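Local coordinates for N-terminal acetyltransferase-like protein (Chaetomium thermophilum, PDB 5NNP) that probably acts as the helical-repeat auxiliary subunit of an N-terminal acetyltransferase, joining a partner protein in the complex, at residues D239-A242 / K243-A247; L222-M225 / E226-S230. All coordinates share one frame; numbering follows the deposited sequence.

Interaction 1 of 2, residues D239-A242 / K243-A247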
# COMPACT_ATOMS: atom_id res chain seq x y z
N ASP A 239 -19.18 13.92 27.90
CA ASP A 239 -20.02 12.85 28.42
C ASP A 239 -20.47 11.93 27.29
O ASP A 239 -20.38 10.71 27.40
CB ASP A 239 -21.25 13.41 29.13
CG ASP A 239 -20.92 14.06 30.47
OD1 ASP A 239 -19.78 13.91 30.96
OD2 ASP A 239 -21.81 14.71 31.04
N GLU A 240 -20.96 12.52 26.21
CA GLU A 240 -21.46 11.75 25.08
C GLU A 240 -20.33 11.05 24.33
O GLU A 240 -20.49 9.92 23.86
CB GLU A 240 -22.24 12.66 24.14
CG GLU A 240 -23.36 13.44 24.81
CD GLU A 240 -23.80 14.65 23.99
OE1 GLU A 240 -23.20 15.73 24.17
OE2 GLU A 240 -24.73 14.53 23.16
N ALA A 241 -19.18 11.72 24.20
CA ALA A 241 -18.05 11.11 23.50
C ALA A 241 -17.53 9.93 24.31
O ALA A 241 -17.11 8.92 23.75
CB ALA A 241 -16.94 12.11 23.26
N ALA A 242 -17.58 10.07 25.63
CA ALA A 242 -17.21 9.00 26.53
C ALA A 242 -18.04 7.77 26.23
O ALA A 242 -17.50 6.68 26.03
CB ALA A 242 -17.39 9.42 27.98
N LYS A 243 -19.35 7.95 26.17
CA LYS A 243 -20.24 6.83 25.88
C LYS A 243 -19.94 6.21 24.52
O LYS A 243 -20.07 5.00 24.32
CB LYS A 243 -21.70 7.27 25.95
CG LYS A 243 -22.68 6.12 25.72
CD LYS A 243 -24.11 6.50 26.05
CE LYS A 243 -25.00 5.26 26.07
NZ LYS A 243 -26.41 5.60 26.42
N ALA A 244 -19.51 7.05 23.58
CA ALA A 244 -19.26 6.61 22.21
C ALA A 244 -18.00 5.77 22.11
O ALA A 244 -17.96 4.77 21.38
CB ALA A 244 -19.17 7.81 21.28
N TYR A 245 -16.96 6.17 22.82
CA TYR A 245 -15.70 5.43 22.82
C TYR A 245 -15.85 4.11 23.57
O TYR A 245 -15.20 3.11 23.22
CB TYR A 245 -14.58 6.28 23.41
CG TYR A 245 -14.02 7.27 22.42
CD1 TYR A 245 -13.37 6.83 21.27
CD2 TYR A 245 -14.17 8.64 22.61
CE1 TYR A 245 -12.86 7.74 20.33
CE2 TYR A 245 -13.67 9.55 21.69
CZ TYR A 245 -13.01 9.09 20.55
OH TYR A 245 -12.50 9.98 19.64
N ARG A 246 -16.72 4.09 24.58
CA ARG A 246 -17.04 2.85 25.26
C ARG A 246 -17.69 1.86 24.30
O ARG A 246 -17.36 0.67 24.31
CB ARG A 246 -17.94 3.10 26.47
CG ARG A 246 -17.21 3.68 27.64
CD ARG A 246 -18.04 3.65 28.90
NE ARG A 246 -17.17 3.59 30.07
CZ ARG A 246 -16.78 4.64 30.77
NH1 ARG A 246 -17.19 5.85 30.44
NH2 ARG A 246 -15.97 4.47 31.81
N ALA A 247 -18.61 2.34 23.48
CA ALA A 247 -19.25 1.51 22.45
C ALA A 247 -18.22 0.87 21.51
O ALA A 247 -18.33 -0.32 21.18
CB ALA A 247 -20.24 2.32 21.66
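Y245 lays its ring beside the A241 carbonyl, one turn back along the alpha-helix 238-251, which packs antiparallel to the preceding helix 221-234 in the helical-repeat array of the auxiliary subunit family. The backbone gives four successive i to i+4 hydrogen bonds. Y245 N donates to A241 O at 2.9 Å, and R246 N reaches A242 O at 3.1 Å. The other two run from K243 N to D239 O and, bent most at the hydrogen (139°), from A244 N to E240 O.

Side-chain packing follows the same spacing. CG of Y245 sits anti to the carbonyl carbon (chi1 -80°), which swings the ring back toward the preceding turn, where CD2 approaches A241 O at 3.2 Å. The ring also borders the A241 methyl, with CE2 4.4 Å from CB. A241 and A244 face helix 221-234, on L232 and A229 respectively. A242 instead turns to A265 of helix 256-265, while Y245 touches both neighbours, at S233 and L262.

Charged groups lie round the edge of this surface. E240 forms a salt bridge with R237, just ahead of the helix's first residue. K243 is stretched out, and outside these two segments its NZ pairs in a salt bridge with an acidic side chain on the chain of another protein, so this helix takes part in the interface of the complex. R246 runs back along the helix, its CG 3.4 Å from A242 O. Its guanidinium ends at an oblique angle to the A242 methyl, with NH1 4.3 Å from CB.

Interaction 2 of 2, residues L222-M225 / E226-S230; sequences LAVM and ELRAS
L222 and E226 meet through different first torsions: CG of the leucine stands anti to the backbone N (chi1 176°), whereas that of the glutamate lies anti to its carbonyl carbon (chi1 -79°). The two side chains thereby cross at a slant, CD1 of L222 resting 3.9 Å from CG of E226. R228 uses a bend at chi3 (55°) to bring its guanidinium back to V224, whose CG1 lies 4.0 Å from both NH1 and NH2, obliquely to the group.

Beneath these pairs runs the regular i to i+4 ladder of helix 221-234. E226 N binds L222 O at 2.8 Å, and L227 N binds A223 O at 2.9 Å; the R228 to V224 bond is similar, and that from A229 N to M225 O is the longest at 3.3 Å. The L227 side chain leans over the A223 carbonyl, with CG 3.2 Å from the oxygen.

Neighbouring helices pack against this one: V224 lies on L192 of helix 185-200, and M225 on L248 of helix 238-251. The E226 carboxylate is hydrogen-bonded to the Y258 hydroxyl at OE2, while OE1 bonds to a glycerol probably left from crystallisation. Replacing E226 by alanine is likely to leave the Y258 hydroxyl without its carboxylate mate and the L222 CD1 methyl less covered on that side. Both charged residues thus work in two ways: the glutamate chain carbons and the arginine guanidinium touch apolar groups one turn back, while their polar ends reach partners beyond this helix, R228 through a salt bridge to E212.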
# COMPACT_ATOMS: atom_id res chain seq x y z
N LEU A 222 -19.28 0.18 11.97
CA LEU A 222 -18.05 0.78 12.50
C LEU A 222 -17.87 2.24 12.07
O LEU A 222 -17.39 3.08 12.85
CB LEU A 222 -16.84 -0.05 12.07
CG LEU A 222 -15.48 0.51 12.49
CD1 LEU A 222 -15.30 0.41 13.99
CD2 LEU A 222 -14.34 -0.18 11.75
N ALA A 223 -18.23 2.54 10.83
CA ALA A 223 -18.09 3.88 10.32
C ALA A 223 -18.99 4.84 11.09
O ALA A 223 -18.55 5.92 11.50
CB ALA A 223 -18.42 3.92 8.85
N VAL A 224 -20.25 4.46 11.28
CA VAL A 224 -21.19 5.29 12.03
C VAL A 224 -20.65 5.50 13.44
O VAL A 224 -20.69 6.60 13.98
CB VAL A 224 -22.60 4.68 12.08
CG1 VAL A 224 -23.48 5.40 13.10
CG2 VAL A 224 -23.27 4.72 10.73
N MET A 225 -20.11 4.44 14.02
CA MET A 225 -19.66 4.53 15.41
C MET A 225 -18.41 5.39 15.55
O MET A 225 -18.28 6.11 16.53
CB MET A 225 -19.41 3.13 15.97
CG MET A 225 -20.68 2.35 16.18
SD MET A 225 -20.35 0.71 16.84
CE MET A 225 -22.01 0.01 16.67
N GLU A 226 -17.51 5.30 14.58
CA GLU A 226 -16.27 6.07 14.65
C GLU A 226 -16.50 7.55 14.32
O GLU A 226 -15.95 8.43 14.98
CB GLU A 226 -15.21 5.47 13.74
CG GLU A 226 -14.53 4.24 14.35
CD GLU A 226 -13.29 3.82 13.60
OE1 GLU A 226 -13.15 4.20 12.42
OE2 GLU A 226 -12.44 3.11 14.20
N LEU A 227 -17.34 7.82 13.32
CA LEU A 227 -17.73 9.19 13.00
C LEU A 227 -18.43 9.86 14.19
O LEU A 227 -18.14 11.00 14.53
CB LEU A 227 -18.62 9.22 11.75
CG LEU A 227 -17.96 8.85 10.43
CD1 LEU A 227 -18.98 8.75 9.33
CD2 LEU A 227 -16.91 9.86 10.05
N ARG A 228 -19.34 9.13 14.83
CA ARG A 228 -20.05 9.70 15.97
C ARG A 228 -19.06 10.11 17.08
O ARG A 228 -19.15 11.21 17.62
CB ARG A 228 -21.09 8.71 16.52
CG ARG A 228 -21.78 9.17 17.81
CD ARG A 228 -23.21 8.64 17.95
NE ARG A 228 -23.29 7.19 17.85
CZ ARG A 228 -24.12 6.54 17.05
NH1 ARG A 228 -24.96 7.21 16.29
NH2 ARG A 228 -24.10 5.21 17.01
N ALA A 229 -18.10 9.25 17.40
CA ALA A 229 -17.17 9.56 18.49
C ALA A 229 -16.26 10.72 18.11
O ALA A 229 -16.05 11.64 18.90
CB ALA A 229 -16.33 8.34 18.86
N SER A 230 -15.73 10.66 16.89
CA SER A 230 -14.87 11.71 16.38
C SER A 230 -15.53 13.09 16.45
O SER A 230 -14.91 14.06 16.89
CB SER A 230 -14.46 11.39 14.94
OG SER A 230 -13.62 12.40 14.43

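How the interactions relate
Interactions 1 and 2 occupy consecutive helices, 238-251 and 221-234, which run antiparallel; their centres are 10 Å apart. They meet at A229, whose CB lies 3.8 Å from CB of A244 and equally 3.8 Å from CZ of Y245. The A229 and A244 methyls thus touch directly where the helices are in contact, and the tyrosine ring closes over the A229 methyl. Each contact also reaches the chain of another protein, interaction 1 through K243, whose charged partner lies on that chain, and interaction 2 by apolar packing of L222. A glycerol, probably from the crystallisation liquor, hydrogen-bonds to E226 of interaction 2.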